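Local coordinates for type 4 fimbrial biogenesis protein PilF (Pseudomonas aeruginosa, PDB 2HO1), which is an outer-membrane lipoprotein of the type IV pilus system, required to localize PilQ to the outer membrane and assemble it into dodecameric secretins, at residues A[211-216]-A[245-250]; A[61-66]-A[71-76]. All coordinates share one frame; numbering follows the deposited sequence.

Contact 1: A[211-216]-A[245-250]; sequences SLLLGI and YQEFQA
The CD1 methyl of Ile216 lies over one face of the Phe248 ring, and this CH-pi contact joins residues 211-216 to 245-250. The methyl CD1 of Ile216 stands 4.2 Å from the centroid of the Phe248 ring, 23° off the ring normal, so it sits over the face but displaced toward the rim. The displacement is toward one side of the ring: Ile216 CD1 is 3.9 Å from Phe248 CD1. The second branch, Ile216 CG2, meets the CD1-CE1 rim from outside, 4.0 Å from Phe248 CE1, and the two side chains cross at about a right angle. With CG swung opposite the backbone N (chi1 170°), the ring of Phe248 is carried to the side of helix 209-221 where Ile216 reaches it.

The segments belong to helix 209-221, within the sixth TPR motif, and the short C-terminal helix 243-249, which follows helix 225-238 in the right-handed superhelix of TPR proteins. Their local axes run nearly parallel, 22° apart and 10.2 Å at closest approach, as expected for helices separated by one intervening helix of an antiparallel series.

Apolar packing continues at Leu213, whose CD1 meets Phe248 CB at 4.2 Å. Leu213 and Phe248 are also the residues whose CA atoms come nearest across the segments, 6.9 Å apart.

The polar side chain of Glu247 contributes by van der Waals contact alone here: its OE2 lies 3.9 Å from Leu213 CD2. The chain is extended beyond CG, which carries the carboxylate across the leucine toward helix 209-221, where OE1 forms a salt bridge with Arg217.

Contact 2: A[61-66]-A[71-76]; sequences RKALEI and ADAHAA
The turn from the first TPR motif into the following helix brings residues 61-66, the end of helix 57-66, against residues 71-76 at the start of helix 71-83. Their local axes are roughly antiparallel, at 149°. The closest approach of these axes is 9.2 Å, consistent with the two alanines, Ala63 and Ala73, that face each other. Leu64 carries the contact. Its CG stands opposite the carbonyl carbon and beside the backbone N (chi1 -75°), which helps send its methyls toward helix 71-83. Its CD2 methyl stands 3.7 Å from the centroid of the His74 ring and 16° off the normal, a CH-pi contact over the face. The same methyl is 3.6 Å from Ala73 CB, so it fills the angle between the alanine methyl and the imidazole. Beside it, Ala63 CB meets Ala73 CB at 4.1 Å. The imidazole is held at both nitrogens, ND1 by Glu93 OE1 and NE2 by the backbone O of Pro68 in the connecting turn; these two hydrogen bonds should restrict rotation of the ring and keep its face against Leu64. Around the pair, Ala63 packs on Tyr40 and Ile41 of helix 33-49, while His74 touches Lys96 and Ala97 of helix 87-100, placing the contact between the preceding and following helices.

In the fold
Contact 2 comes first along the chain and closes before contact 1 opens; the two share no helix. Their centres are 47 Å apart and their nearest atoms about 31 Å apart, on opposite sides of the chain's centre, so they do not touch. Contact 2 joins consecutive helices, 57-66 and 71-83, near the N-terminal end, whereas contact 1 joins helices 209-221 and 243-249, with helix 225-238 between them in sequence. Together they sample the antiparallel neighbour packing and the near-parallel next-neighbour packing from which a TPR superhelix is built. Contact 2 falls within TPR1-TPR4, the minimal region for secretin assembly and function; contact 1 lies beyond it.

Contact 1: A[211-216]-A[245-250]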
# COMPACT_ATOMS: atom_id res chain seq x y z
N SER A 211 -19.31 -18.79 12.70
CA SER A 211 -19.79 -17.70 13.53
C SER A 211 -20.64 -18.12 14.72
O SER A 211 -20.60 -17.46 15.76
CB SER A 211 -20.51 -16.65 12.69
OG SER A 211 -21.69 -17.15 12.10
N LEU A 212 -21.39 -19.21 14.58
CA LEU A 212 -22.22 -19.69 15.69
C LEU A 212 -21.29 -20.14 16.81
O LEU A 212 -21.54 -19.83 17.98
CB LEU A 212 -23.14 -20.86 15.26
CG LEU A 212 -24.31 -20.43 14.36
CD1 LEU A 212 -24.97 -21.64 13.71
CD2 LEU A 212 -25.32 -19.63 15.19
N LEU A 213 -20.22 -20.83 16.47
CA LEU A 213 -19.29 -21.30 17.48
C LEU A 213 -18.58 -20.13 18.17
O LEU A 213 -18.34 -20.17 19.39
CB LEU A 213 -18.27 -22.25 16.88
CG LEU A 213 -17.30 -22.85 17.90
CD1 LEU A 213 -18.06 -23.77 18.86
CD2 LEU A 213 -16.23 -23.62 17.18
N LEU A 214 -18.23 -19.11 17.39
CA LEU A 214 -17.55 -17.94 17.95
C LEU A 214 -18.51 -17.25 18.92
O LEU A 214 -18.10 -16.84 20.00
CB LEU A 214 -17.13 -16.96 16.83
CG LEU A 214 -16.57 -15.58 17.23
CD1 LEU A 214 -15.38 -15.75 18.20
CD2 LEU A 214 -16.13 -14.79 15.98
N GLY A 215 -19.77 -17.12 18.51
CA GLY A 215 -20.76 -16.48 19.36
C GLY A 215 -21.01 -17.30 20.62
O GLY A 215 -21.24 -16.76 21.70
N ILE A 216 -20.99 -18.62 20.47
CA ILE A 216 -21.17 -19.51 21.61
C ILE A 216 -20.03 -19.32 22.59
O ILE A 216 -20.27 -19.14 23.78
CB ILE A 216 -21.23 -20.98 21.17
CG1 ILE A 216 -22.60 -21.31 20.59
CG2 ILE A 216 -20.91 -21.89 22.35
CD1 ILE A 216 -22.65 -22.62 19.84
N TYR A 245 -19.74 -28.03 15.25
CA TYR A 245 -20.70 -28.66 16.16
C TYR A 245 -20.03 -29.73 17.01
O TYR A 245 -20.39 -29.94 18.17
CB TYR A 245 -21.86 -29.28 15.39
CG TYR A 245 -22.86 -29.91 16.31
CD1 TYR A 245 -23.53 -29.14 17.26
CD2 TYR A 245 -23.12 -31.27 16.26
CE1 TYR A 245 -24.44 -29.71 18.15
CE2 TYR A 245 -24.04 -31.86 17.14
CZ TYR A 245 -24.69 -31.07 18.08
OH TYR A 245 -25.60 -31.65 18.94
N GLN A 246 -19.06 -30.41 16.43
CA GLN A 246 -18.33 -31.44 17.11
C GLN A 246 -17.62 -30.82 18.32
O GLN A 246 -17.69 -31.35 19.44
CB GLN A 246 -17.31 -32.04 16.14
CG GLN A 246 -16.33 -33.00 16.76
CD GLN A 246 -15.23 -33.38 15.79
OE1 GLN A 246 -15.49 -34.03 14.77
NE2 GLN A 246 -13.99 -32.98 16.09
N GLU A 247 -16.94 -29.70 18.09
CA GLU A 247 -16.22 -29.00 19.15
C GLU A 247 -17.20 -28.47 20.20
O GLU A 247 -16.92 -28.52 21.39
CB GLU A 247 -15.44 -27.82 18.58
CG GLU A 247 -14.50 -28.17 17.45
CD GLU A 247 -13.76 -26.95 16.93
OE1 GLU A 247 -12.90 -26.43 17.67
OE2 GLU A 247 -14.06 -26.50 15.81
N PHE A 248 -18.33 -27.96 19.74
CA PHE A 248 -19.33 -27.44 20.66
C PHE A 248 -19.70 -28.49 21.69
O PHE A 248 -19.80 -28.20 22.89
CB PHE A 248 -20.58 -27.02 19.91
CG PHE A 248 -21.73 -26.70 20.81
CD1 PHE A 248 -21.58 -25.79 21.84
CD2 PHE A 248 -22.95 -27.32 20.64
CE1 PHE A 248 -22.63 -25.49 22.69
CE2 PHE A 248 -24.02 -27.04 21.49
CZ PHE A 248 -23.86 -26.12 22.52
N GLN A 249 -19.90 -29.71 21.21
CA GLN A 249 -20.27 -30.82 22.07
C GLN A 249 -19.17 -31.07 23.09
O GLN A 249 -19.44 -31.46 24.21
CB GLN A 249 -20.52 -32.08 21.23
CG GLN A 249 -21.57 -31.89 20.15
CD GLN A 249 -22.07 -33.20 19.56
OE1 GLN A 249 -21.28 -34.03 19.09
NE2 GLN A 249 -23.38 -33.39 19.58
N ALA A 250 -17.92 -30.85 22.70
CA ALA A 250 -16.81 -31.04 23.62
C ALA A 250 -16.85 -29.92 24.66
O ALA A 250 -15.88 -29.69 25.38
CB ALA A 250 -15.49 -31.02 22.87

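Contact 2: A[61-66]-A[71-76]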
# COMPACT_ATOMS: atom_id res chain seq x y z
N ARG A 61 -17.36 -9.68 -26.52
CA ARG A 61 -16.44 -9.76 -27.65
C ARG A 61 -16.78 -8.64 -28.61
O ARG A 61 -15.88 -8.12 -29.29
CB ARG A 61 -16.53 -11.11 -28.36
CG ARG A 61 -16.49 -12.32 -27.45
CD ARG A 61 -15.10 -12.89 -27.14
NE ARG A 61 -15.30 -14.24 -26.59
CZ ARG A 61 -14.37 -15.02 -26.05
NH1 ARG A 61 -13.11 -14.61 -25.94
NH2 ARG A 61 -14.71 -16.22 -25.60
N LYS A 62 -18.06 -8.27 -28.69
CA LYS A 62 -18.46 -7.18 -29.58
C LYS A 62 -17.80 -5.90 -29.09
O LYS A 62 -17.23 -5.15 -29.87
CB LYS A 62 -19.98 -7.00 -29.62
CG LYS A 62 -20.73 -8.10 -30.35
CD LYS A 62 -22.23 -7.81 -30.41
CE LYS A 62 -23.00 -8.98 -31.05
NZ LYS A 62 -24.49 -8.79 -30.98
N ALA A 63 -17.88 -5.65 -27.79
CA ALA A 63 -17.24 -4.47 -27.23
C ALA A 63 -15.76 -4.47 -27.62
O ALA A 63 -15.22 -3.44 -28.03
CB ALA A 63 -17.36 -4.46 -25.74
N LEU A 64 -15.12 -5.63 -27.49
CA LEU A 64 -13.71 -5.75 -27.83
C LEU A 64 -13.41 -5.65 -29.33
O LEU A 64 -12.32 -5.23 -29.70
CB LEU A 64 -13.14 -7.06 -27.25
CG LEU A 64 -12.90 -7.00 -25.73
CD1 LEU A 64 -12.58 -8.39 -25.17
CD2 LEU A 64 -11.78 -6.00 -25.42
N GLU A 65 -14.36 -6.03 -30.19
CA GLU A 65 -14.14 -5.92 -31.63
C GLU A 65 -14.13 -4.43 -32.00
O GLU A 65 -13.43 -4.02 -32.93
CB GLU A 65 -15.22 -6.67 -32.39
N ILE A 66 -14.90 -3.63 -31.27
CA ILE A 66 -14.97 -2.19 -31.44
C ILE A 66 -13.76 -1.52 -30.82
O ILE A 66 -13.26 -0.53 -31.35
CB ILE A 66 -16.24 -1.62 -30.78
CG1 ILE A 66 -17.46 -1.88 -31.66
CG2 ILE A 66 -16.07 -0.15 -30.49
CD1 ILE A 66 -18.78 -1.71 -30.93
N ALA A 71 -10.32 -1.51 -21.31
CA ALA A 71 -9.99 -2.09 -20.03
C ALA A 71 -11.21 -2.68 -19.35
O ALA A 71 -11.13 -3.73 -18.69
CB ALA A 71 -9.34 -1.04 -19.12
N ASP A 72 -12.35 -2.01 -19.50
CA ASP A 72 -13.56 -2.51 -18.87
C ASP A 72 -14.07 -3.80 -19.55
O ASP A 72 -14.68 -4.63 -18.89
CB ASP A 72 -14.67 -1.45 -18.89
CG ASP A 72 -14.48 -0.36 -17.83
OD1 ASP A 72 -13.51 -0.38 -17.06
OD2 ASP A 72 -15.35 0.54 -17.78
N ALA A 73 -13.83 -3.95 -20.85
CA ALA A 73 -14.30 -5.15 -21.55
C ALA A 73 -13.40 -6.33 -21.19
O ALA A 73 -13.87 -7.45 -20.94
CB ALA A 73 -14.33 -4.93 -23.05
N HIS A 74 -12.09 -6.09 -21.16
CA HIS A 74 -11.18 -7.15 -20.74
C HIS A 74 -11.50 -7.56 -19.30
O HIS A 74 -11.60 -8.75 -18.97
CB HIS A 74 -9.75 -6.68 -20.83
CG HIS A 74 -9.23 -6.66 -22.23
ND1 HIS A 74 -9.18 -7.80 -23.01
CD2 HIS A 74 -8.76 -5.66 -23.00
CE1 HIS A 74 -8.69 -7.49 -24.19
NE2 HIS A 74 -8.43 -6.20 -24.21
N ALA A 75 -11.72 -6.57 -18.44
CA ALA A 75 -12.02 -6.84 -17.03
C ALA A 75 -13.28 -7.67 -16.82
O ALA A 75 -13.32 -8.56 -15.97
CB ALA A 75 -12.12 -5.52 -16.27
N ALA A 76 -14.33 -7.37 -17.57
CA ALA A 76 -15.57 -8.12 -17.47
C ALA A 76 -15.35 -9.55 -17.97
O ALA A 76 -15.82 -10.52 -17.37
CB ALA A 76 -16.68 -7.42 -18.29